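Local structure of glutathione peroxidase (Hypocrea jecorina, 6VPD) at residues T27-D31 against I160-G164; I77-Y81 against I183-K188; L138-G144 against V166-W170. The protein probably reduces hydroperoxides to alcohols and water at the expense of thioredoxin, as a thioredoxin-fold member of the glutathione peroxidase family. One frame throughout, in Å; residues are numbered along the deposited sequence.

Contact 1 (T27-D31 against I160-G164); sequences TSFFD and IGRDG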
ATOM      1  N   THR A  27      -6.196  12.362  26.133  1.00 64.04           N
ATOM      2  CA  THR A  27      -7.227  11.418  25.758  1.00 54.74           C
ATOM      3  C   THR A  27      -6.624  10.021  25.665  1.00 50.69           C
ATOM      4  O   THR A  27      -5.431   9.841  25.385  1.00 43.98           O
ATOM      5  CB  THR A  27      -7.861  11.813  24.428  1.00 50.18           C
ATOM      6  OG1 THR A  27      -7.903  13.236  24.326  1.00 59.26           O
ATOM      7  CG2 THR A  27      -9.282  11.282  24.335  1.00 46.81           C
ATOM      8  N   SER A  28      -7.455   9.031  25.939  1.00 45.38           N
ATOM      9  CA  SER A  28      -7.087   7.645  25.804  1.00 40.00           C
ATOM     10  C   SER A  28      -8.064   6.989  24.848  1.00 41.57           C
ATOM     11  O   SER A  28      -9.234   7.380  24.767  1.00 44.08           O
ATOM     12  CB  SER A  28      -7.116   6.915  27.129  1.00 42.45           C
ATOM     13  OG  SER A  28      -8.097   5.893  27.075  1.00 44.65           O
ATOM     14  N   PHE A  29      -7.563   5.988  24.132  1.00 30.80           N
ATOM     15  CA  PHE A  29      -8.388   5.248  23.193  1.00 33.54           C
ATOM     16  C   PHE A  29      -9.658   4.756  23.859  1.00 32.01           C
ATOM     17  O   PHE A  29     -10.734   4.783  23.260  1.00 34.36           O
ATOM     18  CB  PHE A  29      -7.561   4.086  22.624  1.00 32.57           C
ATOM     19  CG  PHE A  29      -8.337   3.110  21.807  1.00 30.02           C
ATOM     20  CD1 PHE A  29      -8.587   3.347  20.460  1.00 36.65           C
ATOM     21  CD2 PHE A  29      -8.770   1.928  22.364  1.00 29.18           C
ATOM     22  CE1 PHE A  29      -9.284   2.420  19.684  1.00 31.97           C
ATOM     23  CE2 PHE A  29      -9.467   1.009  21.604  1.00 34.30           C
ATOM     24  CZ  PHE A  29      -9.717   1.252  20.257  1.00 33.77           C
ATOM     25  N   PHE A  30      -9.567   4.340  25.111  1.00 33.59           N
ATOM     26  CA  PHE A  30     -10.763   3.808  25.756  1.00 41.80           C
ATOM     27  C   PHE A  30     -11.784   4.892  26.147  1.00 41.08           C
ATOM     28  O   PHE A  30     -12.849   4.542  26.679  1.00 42.17           O
ATOM     29  CB  PHE A  30     -10.350   2.969  26.971  1.00 41.54           C
ATOM     30  CG  PHE A  30      -9.278   1.930  26.664  1.00 39.84           C
ATOM     31  CD1 PHE A  30      -9.577   0.783  25.935  1.00 37.90           C
ATOM     32  CD2 PHE A  30      -7.971   2.107  27.110  1.00 37.55           C
ATOM     33  CE1 PHE A  30      -8.590  -0.166  25.662  1.00 35.45           C
ATOM     34  CE2 PHE A  30      -6.987   1.165  26.839  1.00 34.45           C
ATOM     35  CZ  PHE A  30      -7.300   0.028  26.117  1.00 34.87           C
ATOM     36  N   ASP A  31     -11.509   6.177  25.875  1.00 38.43           N
ATOM     37  CA  ASP A  31     -12.516   7.227  26.011  1.00 40.60           C
ATOM     38  C   ASP A  31     -13.570   7.188  24.901  1.00 40.66           C
ATOM     39  O   ASP A  31     -14.604   7.858  25.019  1.00 35.62           O
ATOM     40  CB  ASP A  31     -11.861   8.627  26.015  1.00 44.89           C
ATOM     41  CG  ASP A  31     -10.982   8.887  27.253  1.00 54.97           C
ATOM     42  OD1 ASP A  31     -11.102   8.118  28.227  1.00 59.28           O
ATOM     43  OD2 ASP A  31     -10.176   9.857  27.255  1.00 45.43           O
ATOM     44  N   ILE A 160      -2.989  -0.250  20.043  1.00 32.05           N
ATOM     45  CA  ILE A 160      -3.293   0.451  21.287  1.00 34.16           C
ATOM     46  C   ILE A 160      -2.688  -0.326  22.450  1.00 36.89           C
ATOM     47  O   ILE A 160      -3.046  -1.489  22.680  1.00 36.86           O
ATOM     48  CB  ILE A 160      -4.809   0.615  21.509  1.00 33.34           C
ATOM     49  CG1 ILE A 160      -5.561   1.154  20.269  1.00 28.05           C
ATOM     50  CG2 ILE A 160      -5.024   1.502  22.719  1.00 30.65           C
ATOM     51  CD1 ILE A 160      -5.045   2.428  19.698  1.00 26.78           C
ATOM     52  N   GLY A 161      -1.809   0.327  23.221  1.00 36.02           N
ATOM     53  CA  GLY A 161      -1.277  -0.284  24.423  1.00 35.14           C
ATOM     54  C   GLY A 161      -2.297  -0.300  25.550  1.00 34.50           C
ATOM     55  O   GLY A 161      -3.347   0.337  25.489  1.00 35.40           O
ATOM     56  N   ARG A 162      -1.974  -1.056  26.606  1.00 37.93           N
ATOM     57  CA  ARG A 162      -2.924  -1.248  27.703  1.00 41.88           C
ATOM     58  C   ARG A 162      -3.350   0.079  28.325  1.00 39.15           C
ATOM     59  O   ARG A 162      -4.459   0.182  28.862  1.00 37.87           O
ATOM     60  CB  ARG A 162      -2.327  -2.156  28.780  1.00 37.80           C
ATOM     61  CG  ARG A 162      -2.014  -3.577  28.343  1.00 37.81           C
ATOM     62  CD  ARG A 162      -1.763  -4.410  29.597  1.00 34.72           C
ATOM     63  NE  ARG A 162      -1.327  -5.777  29.335  1.00 41.91           N
ATOM     64  CZ  ARG A 162      -2.113  -6.856  29.433  1.00 47.60           C
ATOM     65  NH1 ARG A 162      -3.396  -6.730  29.770  1.00 46.44           N
ATOM     66  NH2 ARG A 162      -1.620  -8.070  29.201  1.00 41.65           N
ATOM     67  N   ASP A 163      -2.495   1.103  28.241  1.00 35.30           N
ATOM     68  CA  ASP A 163      -2.793   2.441  28.738  1.00 38.42           C
ATOM     69  C   ASP A 163      -3.606   3.290  27.769  1.00 39.96           C
ATOM     70  O   ASP A 163      -3.966   4.420  28.128  1.00 39.22           O
ATOM     71  CB  ASP A 163      -1.496   3.183  29.058  1.00 38.56           C
ATOM     72  CG  ASP A 163      -0.585   3.309  27.845  1.00 47.30           C
ATOM     73  OD1 ASP A 163      -0.712   2.483  26.895  1.00 46.37           O
ATOM     74  OD2 ASP A 163       0.266   4.228  27.846  1.00 52.92           O
ATOM     75  N   GLY A 164      -3.869   2.808  26.554  1.00 35.51           N
ATOM     76  CA  GLY A 164      -4.705   3.529  25.616  1.00 35.28           C
ATOM     77  C   GLY A 164      -4.012   4.541  24.722  1.00 35.25           C
ATOM     78  O   GLY A 164      -4.702   5.318  24.055  1.00 34.23           O
TER
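Ser28 closes the N-terminal segment on itself: its N bonds to Asp31 OD2 at 3.1 Å and its O accepts from Asp31 N at 2.8 Å, which bends 29-31 into a 3-10 turn. At the head of this turn Phe29 N donates to Gly164 O (2.9 Å, N-H...O angle 168°), the one hydrogen bond between the segments. The t rotamer of Phe29 lays its ring against Ile160, whose CG1 lies 3.7 Å from the ring centroid and 11° off the normal, a CH-pi contact. Phe30 reaches the type I turn Gly161-Gly164, its CE2 lying 3.4 Å from Arg162 O and 3.5 Å from Gly164 CA. Gly164 leaves room here: a CB would stand 2.9 Å from Ser28 OG, and at phi 88°, psi 10° it would also jam against Asp163 O, which alone calls for glycine. The turn lies in the hairpin connection between the antiparallel strands 157-160 and 166-170. Leu134 and Trp137 of helix 133-141 also touch Phe29, which with Ile160 packs on Val52 of strand 51-58.

Contact 2 (I77-Y81 against I183-K188); sequences IKKEY and IIEAIK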
ATOM      1  N   ILE A  77      -2.115 -15.122  19.072  1.00 50.58           N
ATOM      2  CA  ILE A  77      -2.030 -14.407  20.340  1.00 47.38           C
ATOM      3  C   ILE A  77      -3.189 -14.755  21.273  1.00 49.35           C
ATOM      4  O   ILE A  77      -3.039 -14.694  22.498  1.00 52.16           O
ATOM      5  CB  ILE A  77      -1.937 -12.899  20.048  1.00 48.08           C
ATOM      6  CG1 ILE A  77      -0.666 -12.620  19.250  1.00 43.02           C
ATOM      7  CG2 ILE A  77      -1.952 -12.081  21.334  1.00 45.17           C
ATOM      8  CD1 ILE A  77      -0.714 -11.314  18.518  1.00 46.39           C
ATOM      9  N   LYS A  78      -4.354 -15.133  20.733  1.00 49.14           N
ATOM     10  CA  LYS A  78      -5.435 -15.605  21.601  1.00 52.92           C
ATOM     11  C   LYS A  78      -5.009 -16.840  22.401  1.00 56.90           C
ATOM     12  O   LYS A  78      -5.315 -16.955  23.598  1.00 53.40           O
ATOM     13  CB  LYS A  78      -6.693 -15.904  20.779  1.00 53.97           C
ATOM     14  CG  LYS A  78      -7.985 -15.429  21.422  1.00 52.10           C
ATOM     15  CD  LYS A  78      -9.166 -15.533  20.464  1.00 50.44           C
ATOM     16  CE  LYS A  78      -9.798 -16.913  20.522  1.00 61.35           C
ATOM     17  NZ  LYS A  78     -10.286 -17.212  21.904  1.00 70.14           N
ATOM     18  N   LYS A  79      -4.291 -17.767  21.759  1.00 53.05           N
ATOM     19  CA  LYS A  79      -3.803 -18.956  22.449  1.00 52.82           C
ATOM     20  C   LYS A  79      -2.798 -18.585  23.537  1.00 51.87           C
ATOM     21  O   LYS A  79      -3.006 -18.877  24.720  1.00 53.88           O
ATOM     22  CB  LYS A  79      -3.178 -19.923  21.441  1.00 51.94           C
ATOM     23  CG  LYS A  79      -4.144 -20.423  20.365  1.00 59.02           C
ATOM     24  CD  LYS A  79      -3.415 -21.204  19.256  1.00 62.15           C
ATOM     25  CE  LYS A  79      -4.399 -21.826  18.256  1.00 62.61           C
ATOM     26  NZ  LYS A  79      -3.708 -22.565  17.150  1.00 63.34           N
ATOM     27  N   GLU A  80      -1.700 -17.932  23.144  1.00 50.08           N
ATOM     28  CA  GLU A  80      -0.672 -17.499  24.088  1.00 50.27           C
ATOM     29  C   GLU A  80      -1.241 -16.674  25.242  1.00 47.16           C
ATOM     30  O   GLU A  80      -0.827 -16.838  26.391  1.00 42.51           O
ATOM     31  CB  GLU A  80       0.387 -16.675  23.356  1.00 51.16           C
ATOM     32  CG  GLU A  80       1.007 -17.353  22.157  1.00 52.20           C
ATOM     33  CD  GLU A  80       2.515 -17.221  22.148  1.00 65.20           C
ATOM     34  OE1 GLU A  80       3.183 -18.116  22.714  1.00 68.72           O
ATOM     35  OE2 GLU A  80       3.036 -16.226  21.587  1.00 68.13           O
ATOM     36  N   TYR A  81      -2.184 -15.777  24.954  1.00 50.36           N
ATOM     37  CA  TYR A  81      -2.611 -14.741  25.896  1.00 48.10           C
ATOM     38  C   TYR A  81      -4.102 -14.526  25.769  1.00 50.86           C
ATOM     39  O   TYR A  81      -4.555 -13.497  25.256  1.00 50.51           O
ATOM     40  CB  TYR A  81      -1.875 -13.428  25.636  1.00 45.73           C
ATOM     41  CG  TYR A  81      -0.412 -13.513  25.888  1.00 43.05           C
ATOM     42  CD1 TYR A  81       0.091 -13.490  27.189  1.00 39.66           C
ATOM     43  CD2 TYR A  81       0.468 -13.625  24.834  1.00 35.70           C
ATOM     44  CE1 TYR A  81       1.442 -13.578  27.419  1.00 38.11           C
ATOM     45  CE2 TYR A  81       1.807 -13.710  25.044  1.00 39.10           C
ATOM     46  CZ  TYR A  81       2.298 -13.681  26.336  1.00 40.65           C
ATOM     47  OH  TYR A  81       3.656 -13.762  26.524  1.00 41.19           O
ATOM     48  N   ILE A 183       2.880  -6.528  19.493  1.00 45.25           N
ATOM     49  CA  ILE A 183       1.693  -6.850  20.280  1.00 40.84           C
ATOM     50  C   ILE A 183       2.101  -7.492  21.588  1.00 39.80           C
ATOM     51  O   ILE A 183       1.730  -7.029  22.675  1.00 42.91           O
ATOM     52  CB  ILE A 183       0.741  -7.771  19.497  1.00 40.87           C
ATOM     53  CG1 ILE A 183       0.074  -7.012  18.358  1.00 41.32           C
ATOM     54  CG2 ILE A 183      -0.330  -8.309  20.438  1.00 39.52           C
ATOM     55  CD1 ILE A 183      -0.207  -7.883  17.174  1.00 41.90           C
ATOM     56  N   ILE A 184       2.888  -8.567  21.497  1.00 39.86           N
ATOM     57  CA  ILE A 184       3.255  -9.366  22.664  1.00 42.48           C
ATOM     58  C   ILE A 184       4.046  -8.542  23.689  1.00 39.74           C
ATOM     59  O   ILE A 184       3.858  -8.708  24.903  1.00 34.82           O
ATOM     60  CB  ILE A 184       4.001 -10.620  22.166  1.00 38.92           C
ATOM     61  CG1 ILE A 184       2.980 -11.603  21.587  1.00 39.72           C
ATOM     62  CG2 ILE A 184       4.840 -11.265  23.251  1.00 33.61           C
ATOM     63  CD1 ILE A 184       3.583 -12.622  20.652  1.00 43.41           C
ATOM     64  N   GLU A 185       4.895  -7.613  23.228  1.00 38.70           N
ATOM     65  CA  GLU A 185       5.506  -6.644  24.139  1.00 41.61           C
ATOM     66  C   GLU A 185       4.456  -5.754  24.802  1.00 44.38           C
ATOM     67  O   GLU A 185       4.532  -5.487  26.007  1.00 38.41           O
ATOM     68  CB  GLU A 185       6.533  -5.793  23.395  1.00 38.67           C
ATOM     69  CG  GLU A 185       7.322  -4.752  24.239  1.00 61.22           C
ATOM     70  CD  GLU A 185       7.612  -5.142  25.716  1.00 78.26           C
ATOM     71  OE1 GLU A 185       6.794  -4.837  26.610  1.00 89.50           O
ATOM     72  OE2 GLU A 185       8.670  -5.755  25.997  1.00 84.13           O
ATOM     73  N   ALA A 186       3.469  -5.267  24.037  1.00 39.71           N
ATOM     74  CA  ALA A 186       2.421  -4.489  24.686  1.00 36.28           C
ATOM     75  C   ALA A 186       1.696  -5.330  25.728  1.00 42.42           C
ATOM     76  O   ALA A 186       1.329  -4.808  26.785  1.00 41.15           O
ATOM     77  CB  ALA A 186       1.437  -3.922  23.668  1.00 31.45           C
ATOM     78  N   ILE A 187       1.553  -6.642  25.482  1.00 40.49           N
ATOM     79  CA  ILE A 187       0.819  -7.509  26.406  1.00 42.55           C
ATOM     80  C   ILE A 187       1.615  -7.740  27.691  1.00 41.85           C
ATOM     81  O   ILE A 187       1.057  -7.709  28.797  1.00 34.39           O
ATOM     82  CB  ILE A 187       0.449  -8.838  25.715  1.00 39.58           C
ATOM     83  CG1 ILE A 187      -0.650  -8.618  24.679  1.00 37.40           C
ATOM     84  CG2 ILE A 187       0.019  -9.907  26.744  1.00 38.06           C
ATOM     85  CD1 ILE A 187      -0.899  -9.831  23.820  1.00 38.60           C
ATOM     86  N   LYS A 188       2.926  -7.991  27.576  1.00 40.81           N
ATOM     87  CA  LYS A 188       3.718  -8.226  28.783  1.00 39.52           C
ATOM     88  C   LYS A 188       3.842  -6.982  29.658  1.00 38.97           C
ATOM     89  O   LYS A 188       4.249  -7.101  30.816  1.00 39.70           O
ATOM     90  CB  LYS A 188       5.113  -8.728  28.426  1.00 35.14           C
ATOM     91  CG  LYS A 188       5.161 -10.053  27.696  1.00 31.87           C
ATOM     92  CD  LYS A 188       6.611 -10.370  27.362  1.00 32.66           C
ATOM     93  CE  LYS A 188       6.811 -11.837  27.121  1.00 39.07           C
ATOM     94  NZ  LYS A 188       5.888 -12.307  26.051  1.00 49.97           N
TER
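Two helix ends face each other through isoleucines, with Ile77 and Ile184 7.7 Å apart at their CA atoms and Tyr81 and Ile187 8.0 Å. Ile77 adopts chi1 m, chi2 t, which spreads its branches over two turns of the partner: CD1 meets Ile183 CG2 at 3.6 Å, while CG2 meets Ile187 CD1 at 3.5 Å. Ile184 and Ile187 share the m,t conformation. In Ile184 the CA-to-CB bond points sideways, yet its end swings inward, so that CD1 comes within 3.8 Å of Glu80 OE2 and CG1 within 4.2 Å of Tyr81 CE2.

Tyr81 is the first residue to leave helical phi/psi (-143°/72°), and its chi1 of -65° carries the ring across to the other helix. There Ile187 CG2 sits 3.9 Å from the ring centroid, 22° off the normal, a CH-pi contact over one face. Lys188 is extended through chi2 and chi3 (both t) and bends at chi4 (p), bringing NZ to 2.7 Å from Tyr81 OH, to which it donates a hydrogen bond at the solvent-facing margin.

The contact thus joins the C-terminal parts of helices 64-80 and 176-188, which lie side by side on one face of the central sheet, as expected for the thioredoxin fold: Phe85 of strand 85-92 touches Ile77, Ile183 and Ile187, and Val51 of strand 51-58 touches Ile187.

Contact 3 (L138-G144 against V166-W170); sequences LKKEKPG and VIGRW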
ATOM      1  N   LEU A 138      -6.799   8.841  16.248  1.00 30.09           N
ATOM      2  CA  LEU A 138      -5.737   7.903  15.873  1.00 32.98           C
ATOM      3  C   LEU A 138      -4.738   8.529  14.901  1.00 32.45           C
ATOM      4  O   LEU A 138      -3.532   8.298  15.006  1.00 28.47           O
ATOM      5  CB  LEU A 138      -6.332   6.637  15.242  1.00 30.49           C
ATOM      6  CG  LEU A 138      -7.022   5.619  16.158  1.00 34.08           C
ATOM      7  CD1 LEU A 138      -7.539   4.448  15.355  1.00 28.86           C
ATOM      8  CD2 LEU A 138      -6.126   5.137  17.275  1.00 28.61           C
ATOM      9  N   LYS A 139      -5.224   9.334  13.955  1.00 35.30           N
ATOM     10  CA  LYS A 139      -4.357   9.857  12.901  1.00 34.47           C
ATOM     11  C   LYS A 139      -3.420  10.946  13.424  1.00 37.88           C
ATOM     12  O   LYS A 139      -2.221  10.923  13.123  1.00 36.81           O
ATOM     13  CB  LYS A 139      -5.224  10.349  11.736  1.00 33.23           C
ATOM     14  CG  LYS A 139      -5.689   9.206  10.793  1.00 33.02           C
ATOM     15  CD  LYS A 139      -7.087   9.419  10.225  1.00 33.33           C
ATOM     16  CE  LYS A 139      -7.166  10.564   9.261  1.00 36.44           C
ATOM     17  NZ  LYS A 139      -8.562  11.040   9.142  1.00 37.79           N
ATOM     18  N   LYS A 140      -3.944  11.899  14.214  1.00 35.19           N
ATOM     19  CA  LYS A 140      -3.105  12.887  14.892  1.00 35.58           C
ATOM     20  C   LYS A 140      -2.113  12.227  15.832  1.00 37.14           C
ATOM     21  O   LYS A 140      -0.943  12.621  15.888  1.00 38.44           O
ATOM     22  CB  LYS A 140      -3.965  13.868  15.702  1.00 43.53           C
ATOM     23  CG  LYS A 140      -4.825  14.814  14.878  1.00 49.74           C
ATOM     24  CD  LYS A 140      -3.973  15.827  14.140  1.00 56.95           C
ATOM     25  CE  LYS A 140      -4.813  16.717  13.250  1.00 59.04           C
ATOM     26  NZ  LYS A 140      -3.964  17.542  12.350  1.00 64.22           N
ATOM     27  N   GLU A 141      -2.570  11.240  16.609  1.00 40.22           N
ATOM     28  CA  GLU A 141      -1.720  10.639  17.638  1.00 38.08           C
ATOM     29  C   GLU A 141      -0.553   9.861  17.052  1.00 37.12           C
ATOM     30  O   GLU A 141       0.488   9.725  17.702  1.00 40.08           O
ATOM     31  CB  GLU A 141      -2.549   9.735  18.537  1.00 29.85           C
ATOM     32  CG  GLU A 141      -3.409  10.535  19.498  1.00 38.41           C
ATOM     33  CD  GLU A 141      -2.577  11.449  20.406  1.00 45.15           C
ATOM     34  OE1 GLU A 141      -2.854  12.670  20.456  1.00 54.49           O
ATOM     35  OE2 GLU A 141      -1.633  10.939  21.064  1.00 45.77           O
ATOM     36  N   LYS A 142      -0.697   9.329  15.844  1.00 35.15           N
ATOM     37  CA  LYS A 142       0.372   8.565  15.213  1.00 35.21           C
ATOM     38  C   LYS A 142       0.302   8.827  13.716  1.00 35.26           C
ATOM     39  O   LYS A 142      -0.362   8.100  12.967  1.00 30.80           O
ATOM     40  CB  LYS A 142       0.258   7.079  15.530  1.00 31.57           C
ATOM     41  CG  LYS A 142       1.536   6.302  15.242  1.00 34.96           C
ATOM     42  CD  LYS A 142       2.508   6.321  16.390  1.00 31.31           C
ATOM     43  CE  LYS A 142       3.808   5.674  15.957  1.00 36.97           C
ATOM     44  NZ  LYS A 142       4.967   6.041  16.844  1.00 47.98           N
ATOM     45  N   PRO A 143       0.945   9.900  13.256  1.00 34.02           N
ATOM     46  CA  PRO A 143       0.954  10.195  11.825  1.00 32.70           C
ATOM     47  C   PRO A 143       1.633   9.104  11.023  1.00 34.85           C
ATOM     48  O   PRO A 143       2.566   8.443  11.487  1.00 35.30           O
ATOM     49  CB  PRO A 143       1.730  11.501  11.758  1.00 30.78           C
ATOM     50  CG  PRO A 143       1.413  12.125  13.074  1.00 29.94           C
ATOM     51  CD  PRO A 143       1.462  11.028  14.038  1.00 29.19           C
ATOM     52  N   GLY A 144       1.143   8.917   9.803  1.00 37.67           N
ATOM     53  CA  GLY A 144       1.752   7.995   8.877  1.00 36.00           C
ATOM     54  C   GLY A 144       3.095   8.468   8.374  1.00 38.51           C
ATOM     55  O   GLY A 144       3.747   9.335   8.965  1.00 37.47           O
ATOM     56  N   VAL A 166      -1.627   5.292  21.354  1.00 40.35           N
ATOM     57  CA  VAL A 166      -1.253   4.627  20.111  1.00 33.53           C
ATOM     58  C   VAL A 166       0.237   4.344  20.140  1.00 31.80           C
ATOM     59  O   VAL A 166       1.052   5.267  20.231  1.00 36.98           O
ATOM     60  CB  VAL A 166      -1.639   5.475  18.895  1.00 32.82           C
ATOM     61  CG1 VAL A 166      -1.285   4.739  17.603  1.00 30.05           C
ATOM     62  CG2 VAL A 166      -3.115   5.784  18.956  1.00 30.12           C
ATOM     63  N   ILE A 167       0.605   3.066  20.074  1.00 34.64           N
ATOM     64  CA  ILE A 167       2.010   2.680  20.104  1.00 36.63           C
ATOM     65  C   ILE A 167       2.537   2.262  18.744  1.00 32.59           C
ATOM     66  O   ILE A 167       3.735   2.030  18.620  1.00 38.84           O
ATOM     67  CB  ILE A 167       2.275   1.572  21.144  1.00 36.65           C
ATOM     68  CG1 ILE A 167       1.591   0.273  20.758  1.00 35.93           C
ATOM     69  CG2 ILE A 167       1.797   1.990  22.544  1.00 34.03           C
ATOM     70  CD1 ILE A 167       1.475  -0.692  21.940  1.00 34.14           C
ATOM     71  N   GLY A 168       1.697   2.171  17.719  1.00 37.74           N
ATOM     72  CA  GLY A 168       2.188   1.710  16.430  1.00 34.91           C
ATOM     73  C   GLY A 168       1.222   1.949  15.284  1.00 36.20           C
ATOM     74  O   GLY A 168       0.012   1.827  15.461  1.00 39.15           O
ATOM     75  N   ARG A 169       1.729   2.307  14.111  1.00 34.06           N
ATOM     76  CA  ARG A 169       0.914   2.373  12.909  1.00 29.43           C
ATOM     77  C   ARG A 169       1.664   1.707  11.768  1.00 32.95           C
ATOM     78  O   ARG A 169       2.851   1.980  11.571  1.00 39.74           O
ATOM     79  CB  ARG A 169       0.590   3.815  12.559  1.00 29.37           C
ATOM     80  CG  ARG A 169      -0.152   3.990  11.249  1.00 30.00           C
ATOM     81  CD  ARG A 169      -0.527   5.445  11.069  1.00 31.09           C
ATOM     82  NE  ARG A 169      -1.205   5.687   9.816  1.00 33.59           N
ATOM     83  CZ  ARG A 169      -1.819   6.830   9.519  1.00 40.20           C
ATOM     84  NH1 ARG A 169      -1.842   7.841  10.397  1.00 27.29           N
ATOM     85  NH2 ARG A 169      -2.409   6.952   8.329  1.00 40.62           N
ATOM     86  N   TRP A 170       0.990   0.833  11.022  1.00 35.42           N
ATOM     87  CA  TRP A 170       1.626   0.104   9.930  1.00 36.26           C
ATOM     88  C   TRP A 170       0.801   0.233   8.667  1.00 35.53           C
ATOM     89  O   TRP A 170      -0.429   0.205   8.714  1.00 40.64           O
ATOM     90  CB  TRP A 170       1.813  -1.376  10.259  1.00 36.66           C
ATOM     91  CG  TRP A 170       2.824  -1.611  11.322  1.00 39.81           C
ATOM     92  CD1 TRP A 170       4.145  -1.903  11.151  1.00 36.01           C
ATOM     93  CD2 TRP A 170       2.601  -1.566  12.738  1.00 40.08           C
ATOM     94  NE1 TRP A 170       4.756  -2.041  12.374  1.00 42.47           N
ATOM     95  CE2 TRP A 170       3.830  -1.830  13.363  1.00 39.01           C
ATOM     96  CE3 TRP A 170       1.480  -1.322  13.533  1.00 37.94           C
ATOM     97  CZ2 TRP A 170       3.966  -1.872  14.745  1.00 45.32           C
ATOM     98  CZ3 TRP A 170       1.622  -1.351  14.905  1.00 39.26           C
ATOM     99  CH2 TRP A 170       2.852  -1.623  15.497  1.00 44.72           C
TER
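Val166 overlaps the end of helix 133-141, its CG2 3.5 Å from Leu138 CD2 and 4.0 Å from Glu141 CB, its CG1 3.5 Å from Lys142 CB. Lys142, where the backbone leaves the helix (phi -146°, psi 86°), lays its aliphatic chain across the strand: CG lies 3.8 Å from Arg169 CB, and CE 4.3 Å from Gly168 CA. Arg169, extended with chi1 to chi3 all t, reaches back to the carbonyl just past the helix end, NH1 donating to Lys142 O (3.0 Å, angle 163°). Gly144 N stands over one face of the Arg169 guanidinium, 3.2 Å from Arg169 NH1, but both are donors and no bond forms. The same guanidinium has a salt bridge to Glu156 and a hydrogen bond to Glu149 O. Ile167 and Gly168 both face Leu159 in a classic beta bulge, so the edge strand 166-170 is irregular beside strand 157-160. Helix 133-141 covers one side of this strand, while Ile167 and Trp170 pack against helix 176-188.

How the contacts relate
From the N terminus, contact 1 opens first: its loop, closed by 160-164, spans 128 residues and takes in most of the sheet. Contact 2 starts inside that loop at 77-81 and closes beyond it at 183-188, so the two cross. Contact 3, whose loop is much shorter, starts within both, ends at 166-170, crosses contact 1 and nests inside contact 2. Physical links follow: Arg162 NH2 lies 2.7 Å from Ile187 O, a probable hydrogen bond between contacts 1 and 2; Ile160 CD1 is 3.8 Å from Leu138 CD2; and Ile167 CD1 is 3.7 Å from Ala186 CB. Together they tie the N-terminal segment and three helices to the central sheet.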